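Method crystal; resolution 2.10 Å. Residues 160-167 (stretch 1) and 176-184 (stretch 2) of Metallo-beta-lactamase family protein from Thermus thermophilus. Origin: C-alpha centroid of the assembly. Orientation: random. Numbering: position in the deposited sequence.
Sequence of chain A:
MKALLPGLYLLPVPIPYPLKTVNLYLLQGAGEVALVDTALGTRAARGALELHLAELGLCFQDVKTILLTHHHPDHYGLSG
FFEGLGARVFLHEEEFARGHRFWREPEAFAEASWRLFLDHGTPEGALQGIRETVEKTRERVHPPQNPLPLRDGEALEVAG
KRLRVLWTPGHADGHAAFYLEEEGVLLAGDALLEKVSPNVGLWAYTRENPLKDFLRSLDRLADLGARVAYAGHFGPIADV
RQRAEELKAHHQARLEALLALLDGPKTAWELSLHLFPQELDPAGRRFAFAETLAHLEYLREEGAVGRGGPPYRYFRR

Stretch 1 160-167: GKRLRVLW
Stretch 2, residues 176-184: AAFYLEEEG

Strand 161-167 runs antiparallel to strand 176-180, with 142° between their N-to-C directions and a closest axis approach of 4.3 Å. Backbone angles are extended throughout both strands, for example -79/119 at Val-165 and -96/157 at Ala-177. Gly-160 (83/-7) and Gly-184 (74/25) have positive phi, which favours glycine. The register pairs Arg-164 with Tyr-179, Val-165 with Phe-178, Leu-166 with Ala-177 and Trp-167 with Ala-176; CA-CA distances are 4.5 to 5.0 Å.

Two pairs carry the backbone hydrogen bonds. Arg-164 N donates to Tyr-179 O (2.6 Å), and Tyr-179 N to Arg-164 O (2.8 Å). Leu-166 N donates to Ala-177 O (2.9 Å), and Ala-177 N to Leu-166 O (2.9 Å). Beyond Leu-180, residues 181-183 take helical phi/psi, near -65/-45 at Glu-181 and Glu-182. A weak bond from Gly-184 N to Leu-180 O (2.7 Å) closes this turn. Where the strands part, water 2 bridges them, its O lying 2.6 Å from Arg-162 O and accepting from Glu-181 N (3.0 Å).

Val-165, Trp-167, Ala-176 and Phe-178 share one face. Val-165 (chi1 t) puts CG1 4.0 Å from Ala-176 CB and CG2 4.0 Å from Phe-178 CE1. Phe-178 is m, with chi2 -84°. Leu-163 and Leu-180, both m,p, meet at CG and CD1 respectively (3.8 Å). These apolar residues, apart from the partly exposed Trp-167, are buried.

The other face holds Arg-164, Leu-166, Ala-177 and Tyr-179. Leu-166 (m,t) sets CD1 3.8 Å from Tyr-179 CB; Tyr-179 is t, chi2 46°. Leu-166 CB lies 4.4 Å from Ala-177 CB; these buried apolar groups need no polar partner. Arg-164 (t,p,p, chi4 -173°) folds to meet exposed Glu-181 (m,t, chi3 -32°). Their opposite charges form a two-pronged salt bridge: Arg-164 NE to Glu-181 OE2 (3.0 Å) and Arg-164 NH2 to Glu-181 OE1 (3.1 Å). The contact buries 652 Å² in total.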

# COMPACT_ATOMS: atom_id res chain seq x y z
N GLY A 160 -15.00 -17.04 11.04
CA GLY A 160 -16.46 -16.99 10.94
C GLY A 160 -16.99 -16.03 9.88
O GLY A 160 -18.19 -16.00 9.61
N LYS A 161 -16.09 -15.25 9.29
CA LYS A 161 -16.45 -14.32 8.23
C LYS A 161 -15.98 -14.80 6.85
O LYS A 161 -15.07 -15.63 6.75
CB LYS A 161 -15.95 -12.91 8.55
CG LYS A 161 -16.79 -12.21 9.62
CD LYS A 161 -16.08 -11.03 10.23
CE LYS A 161 -16.98 -10.31 11.24
NZ LYS A 161 -17.34 -11.17 12.41
N ARG A 162 -16.62 -14.28 5.81
CA ARG A 162 -16.25 -14.62 4.44
C ARG A 162 -15.74 -13.37 3.72
O ARG A 162 -16.47 -12.39 3.56
CB ARG A 162 -17.43 -15.24 3.69
CG ARG A 162 -17.03 -15.94 2.40
CD ARG A 162 -18.09 -16.92 1.93
NE ARG A 162 -17.86 -17.31 0.54
CZ ARG A 162 -17.37 -18.47 0.13
NH1 ARG A 162 -17.05 -19.41 1.01
NH2 ARG A 162 -17.20 -18.70 -1.16
N LEU A 163 -14.48 -13.43 3.31
CA LEU A 163 -13.78 -12.28 2.75
C LEU A 163 -13.46 -12.50 1.28
O LEU A 163 -12.88 -13.53 0.92
CB LEU A 163 -12.47 -12.04 3.52
CG LEU A 163 -12.53 -11.40 4.91
CD1 LEU A 163 -13.17 -12.30 5.95
CD2 LEU A 163 -11.13 -11.01 5.34
N ARG A 164 -13.83 -11.55 0.44
CA ARG A 164 -13.50 -11.61 -0.98
C ARG A 164 -12.21 -10.84 -1.24
O ARG A 164 -12.10 -9.67 -0.87
CB ARG A 164 -14.64 -11.02 -1.83
CG ARG A 164 -14.43 -11.13 -3.34
CD ARG A 164 -14.64 -12.56 -3.85
NE ARG A 164 -16.02 -13.00 -3.66
CZ ARG A 164 -16.47 -14.23 -3.89
NH1 ARG A 164 -15.65 -15.19 -4.32
NH2 ARG A 164 -17.75 -14.51 -3.67
N VAL A 165 -11.25 -11.50 -1.87
CA VAL A 165 -9.98 -10.87 -2.23
C VAL A 165 -10.15 -10.01 -3.49
O VAL A 165 -10.51 -10.51 -4.55
CB VAL A 165 -8.85 -11.91 -2.41
CG1 VAL A 165 -7.51 -11.22 -2.77
CG2 VAL A 165 -8.68 -12.73 -1.14
N LEU A 166 -9.88 -8.71 -3.34
CA LEU A 166 -9.97 -7.79 -4.47
C LEU A 166 -8.60 -7.24 -4.79
O LEU A 166 -8.08 -6.39 -4.07
CB LEU A 166 -10.93 -6.64 -4.18
CG LEU A 166 -12.33 -6.92 -3.64
CD1 LEU A 166 -13.01 -5.60 -3.34
CD2 LEU A 166 -13.18 -7.76 -4.61
N TRP A 167 -8.01 -7.73 -5.88
CA TRP A 167 -6.74 -7.22 -6.38
C TRP A 167 -6.95 -5.78 -6.84
O TRP A 167 -7.76 -5.51 -7.74
CB TRP A 167 -6.21 -8.09 -7.52
CG TRP A 167 -4.89 -7.67 -8.10
CD1 TRP A 167 -3.81 -7.18 -7.41
CD2 TRP A 167 -4.50 -7.72 -9.47
NE1 TRP A 167 -2.77 -6.92 -8.29
CE2 TRP A 167 -3.17 -7.24 -9.56
CE3 TRP A 167 -5.15 -8.14 -10.65
CZ2 TRP A 167 -2.48 -7.16 -10.77
CZ3 TRP A 167 -4.45 -8.05 -11.86
CH2 TRP A 167 -3.13 -7.56 -11.91
N ALA A 176 -4.05 -5.91 -2.25
CA ALA A 176 -5.34 -6.57 -2.16
C ALA A 176 -6.18 -5.93 -1.07
O ALA A 176 -5.69 -5.67 0.02
CB ALA A 176 -5.14 -8.07 -1.89
N ALA A 177 -7.44 -5.64 -1.39
CA ALA A 177 -8.43 -5.30 -0.38
C ALA A 177 -9.21 -6.56 -0.01
O ALA A 177 -9.26 -7.52 -0.79
CB ALA A 177 -9.38 -4.22 -0.90
N PHE A 178 -9.81 -6.56 1.17
CA PHE A 178 -10.60 -7.70 1.62
C PHE A 178 -12.03 -7.26 1.88
O PHE A 178 -12.28 -6.41 2.73
CB PHE A 178 -9.97 -8.36 2.86
CG PHE A 178 -8.57 -8.87 2.62
CD1 PHE A 178 -8.36 -10.13 2.05
CD2 PHE A 178 -7.46 -8.09 2.95
CE1 PHE A 178 -7.06 -10.60 1.81
CE2 PHE A 178 -6.15 -8.56 2.72
CZ PHE A 178 -5.96 -9.81 2.15
N TYR A 179 -12.96 -7.85 1.13
CA TYR A 179 -14.35 -7.41 1.12
C TYR A 179 -15.29 -8.44 1.74
O TYR A 179 -15.36 -9.59 1.30
CB TYR A 179 -14.79 -7.06 -0.31
CG TYR A 179 -16.16 -6.41 -0.42
CD1 TYR A 179 -16.55 -5.37 0.42
CD2 TYR A 179 -17.06 -6.83 -1.41
CE1 TYR A 179 -17.81 -4.77 0.29
CE2 TYR A 179 -18.32 -6.24 -1.54
CZ TYR A 179 -18.68 -5.21 -0.69
OH TYR A 179 -19.92 -4.63 -0.82
N LEU A 180 -16.01 -7.99 2.77
CA LEU A 180 -17.04 -8.79 3.43
C LEU A 180 -18.36 -8.50 2.72
O LEU A 180 -19.03 -7.51 3.02
CB LEU A 180 -17.13 -8.46 4.92
CG LEU A 180 -16.03 -8.99 5.85
CD1 LEU A 180 -14.67 -8.32 5.59
CD2 LEU A 180 -16.43 -8.78 7.29
N GLU A 181 -18.70 -9.36 1.77
CA GLU A 181 -19.76 -9.09 0.80
C GLU A 181 -21.15 -8.97 1.41
O GLU A 181 -21.91 -8.08 1.04
CB GLU A 181 -19.75 -10.14 -0.32
CG GLU A 181 -18.52 -10.07 -1.22
CD GLU A 181 -18.53 -11.09 -2.34
OE1 GLU A 181 -19.07 -12.20 -2.15
OE2 GLU A 181 -17.97 -10.78 -3.41
N GLU A 182 -21.48 -9.86 2.34
CA GLU A 182 -22.80 -9.82 2.97
C GLU A 182 -22.98 -8.53 3.78
O GLU A 182 -24.01 -7.86 3.66
CB GLU A 182 -23.04 -11.06 3.84
CG GLU A 182 -24.47 -11.14 4.38
CD GLU A 182 -24.77 -12.45 5.08
OE1 GLU A 182 -23.86 -13.02 5.72
OE2 GLU A 182 -25.94 -12.90 5.01
N GLU A 183 -21.97 -8.19 4.57
CA GLU A 183 -22.00 -7.02 5.43
C GLU A 183 -21.77 -5.72 4.65
O GLU A 183 -22.17 -4.64 5.10
CB GLU A 183 -20.95 -7.15 6.55
CG GLU A 183 -21.15 -8.37 7.47
CD GLU A 183 -20.43 -9.63 6.99
OE1 GLU A 183 -20.13 -9.75 5.78
OE2 GLU A 183 -20.18 -10.52 7.82
N GLY A 184 -21.13 -5.83 3.49
CA GLY A 184 -20.82 -4.67 2.66
C GLY A 184 -19.69 -3.86 3.25
O GLY A 184 -19.57 -2.66 3.00
O HOH W 1 -19.53 -11.79 3.53
O HOH W 2 -17.23 -11.88 1.13
O HOH W 3 -19.31 -12.79 6.64